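Local coordinates for ESXA (Geobacillus thermodenitrificans, PDB 3ZBH), which belongs to the WXG100 (ESAT-6-like) family linked to type VII secretion and is probably a small substrate of that pathway, pairing here as a two-fold symmetric helical dimer, at the interface of chains A and B. Numbering follows the deposited sequence. Chains: chain A/B, ESXA.

The interface of chains A and B. Residues chain A 14, 17, 20, 79; chain B 38, 41, 45.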
ATOM      1  N   LEU A  14     -23.747  -0.652  -5.086  1.00 46.19           N
ATOM      2  CA  LEU A  14     -22.848  -1.800  -4.967  1.00 43.30           C
ATOM      3  C   LEU A  14     -21.690  -1.755  -5.951  1.00 44.19           C
ATOM      4  O   LEU A  14     -20.553  -2.055  -5.584  1.00 44.24           O
ATOM      5  CB  LEU A  14     -23.619  -3.109  -5.124  1.00 41.61           C
ATOM      6  CG  LEU A  14     -24.507  -3.572  -3.969  1.00 42.31           C
ATOM      7  CD1 LEU A  14     -25.458  -4.656  -4.454  1.00 41.23           C
ATOM      8  CD2 LEU A  14     -23.711  -4.071  -2.763  1.00 39.73           C
ATOM      9  N   VAL A  17     -19.079   0.868  -4.872  1.00 39.64           N
ATOM     10  CA  VAL A  17     -18.227   0.307  -3.822  1.00 38.41           C
ATOM     11  C   VAL A  17     -17.287  -0.776  -4.377  1.00 39.62           C
ATOM     12  O   VAL A  17     -16.131  -0.872  -3.949  1.00 39.39           O
ATOM     13  CB  VAL A  17     -19.051  -0.193  -2.610  1.00 36.16           C
ATOM     14  CG1 VAL A  17     -18.142  -0.688  -1.489  1.00 30.60           C
ATOM     15  CG2 VAL A  17     -19.937   0.934  -2.066  1.00 37.88           C
ATOM     16  N   GLN A  20     -14.233   0.914  -5.908  1.00 37.63           N
ATOM     17  CA  GLN A  20     -13.357   1.434  -4.851  1.00 38.28           C
ATOM     18  C   GLN A  20     -12.408   0.335  -4.420  1.00 37.20           C
ATOM     19  O   GLN A  20     -11.198   0.562  -4.329  1.00 35.33           O
ATOM     20  CB  GLN A  20     -14.151   1.878  -3.635  1.00 38.81           C
ATOM     21  CG  GLN A  20     -14.909   3.182  -3.791  1.00 41.98           C
ATOM     22  CD  GLN A  20     -15.868   3.394  -2.645  1.00 45.39           C
ATOM     23  OE1 GLN A  20     -15.503   3.254  -1.478  1.00 50.28           O
ATOM     24  NE2 GLN A  20     -17.108   3.717  -2.968  1.00 47.82           N
ATOM     25  N   LEU A  79     -18.666  -7.920  -4.798  1.00 32.30           N
ATOM     26  CA  LEU A  79     -19.595  -6.784  -4.819  1.00 34.00           C
ATOM     27  C   LEU A  79     -20.185  -6.650  -6.223  1.00 36.56           C
ATOM     28  O   LEU A  79     -21.408  -6.514  -6.381  1.00 32.62           O
ATOM     29  CB  LEU A  79     -18.904  -5.490  -4.348  1.00 32.21           C
ATOM     30  CG  LEU A  79     -18.627  -5.433  -2.840  1.00 31.33           C
ATOM     31  CD1 LEU A  79     -17.618  -4.349  -2.488  1.00 29.71           C
ATOM     32  CD2 LEU A  79     -19.924  -5.206  -2.065  1.00 32.34           C
TER
ATOM     33  N   MET B  38     -13.821   2.319   3.954  1.00 26.65           N
ATOM     34  CA  MET B  38     -14.397   1.249   3.106  1.00 25.51           C
ATOM     35  C   MET B  38     -14.892   0.024   3.864  1.00 26.84           C
ATOM     36  O   MET B  38     -15.885  -0.607   3.439  1.00 27.22           O
ATOM     37  CB  MET B  38     -13.425   0.835   2.001  1.00 26.00           C
ATOM     38  CG  MET B  38     -13.336   1.875   0.895  1.00 25.18           C
ATOM     39  SD  MET B  38     -11.810   1.731  -0.027  1.00 27.86           S
ATOM     40  CE  MET B  38     -12.001   0.130  -0.806  1.00 24.00           C
ATOM     41  N   THR B  41     -18.272   1.113   5.253  1.00 28.61           N
ATOM     42  CA  THR B  41     -19.207   1.078   4.114  1.00 31.95           C
ATOM     43  C   THR B  41     -19.641  -0.366   3.847  1.00 33.34           C
ATOM     44  O   THR B  41     -20.851  -0.667   3.692  1.00 31.24           O
ATOM     45  CB  THR B  41     -18.571   1.689   2.846  1.00 33.57           C
ATOM     46  OG1 THR B  41     -18.144   3.024   3.119  1.00 35.91           O
ATOM     47  CG2 THR B  41     -19.564   1.752   1.697  1.00 33.89           C
ATOM     48  N   ILE B  45     -23.465  -2.466   3.765  1.00 50.24           N
ATOM     49  CA  ILE B  45     -24.046  -2.914   2.495  1.00 51.75           C
ATOM     50  C   ILE B  45     -24.165  -4.436   2.341  1.00 54.35           C
ATOM     51  O   ILE B  45     -24.902  -4.910   1.476  1.00 57.45           O
ATOM     52  CB  ILE B  45     -23.382  -2.254   1.254  1.00 51.12           C
ATOM     53  CG1 ILE B  45     -21.926  -2.675   1.110  1.00 47.30           C
ATOM     54  CG2 ILE B  45     -23.509  -0.731   1.318  1.00 51.94           C
ATOM     55  CD1 ILE B  45     -21.262  -2.130  -0.132  1.00 50.00           C
TER
HETATM   56  O   HOH W   1     -16.501   3.793   1.447  1.00 34.71           O
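In this assembly two WXG100 helical hairpins pack antiparallel as a four-helix bundle, as is usual in the family and probably the biological dimer; here A:Leu14, A:Val17 and A:Gln20 near the start of helix 11-45 meet B:Ile45, B:Thr41 and B:Met38 near the end of the same helix in the partner. B:Ile45 is the last residue of that helix, directly before the Trp-Glu-Gly of the WXG turn. Its CG1 is flanked by both the backbone N and the carbonyl carbon (chi1 65°), and the extended chain beyond carries methyl CD1 across to chain A. Methyl CD1 of B:Ile45 meets the branched end of A:Val17 tip to tip, 3.7 Å from A:Val17 CG1, with CB and CG2 also close. Two leucines of chain A line the same methyl. A:Leu79 CD2, a marginal contribution from helix 49-97, comes in at about a right angle to 3.9 Å from B:Ile45 CD1. A:Leu14 runs alongside, pointing the other way, with its CD2 at 4.1 Å from that CD1. A:Val17 holds CG1 anti to its backbone N (chi1 -176°), and CG2, beside that N, touches both B:Ile45 CD1 and B:Thr41 CG2, each at 3.9 Å. The threonine hydroxyl OG1 points to a water at 2.5 Å, and this water reaches the amide oxygen OE1 of A:Gln20 at 3.1 Å, a polar bridge where no direct hydrogen bond crosses the patch. A:Gln20 and B:Met38 run past each other, oppositely directed. Methylene CG of the methionine lies 3.5 Å from A:Gln20 OE1. A bend at chi3 (66°) turns its terminal methyl CE toward the backbone carbonyl of A:Gln20. Chain exchange generates a twin of the patch across the two-fold.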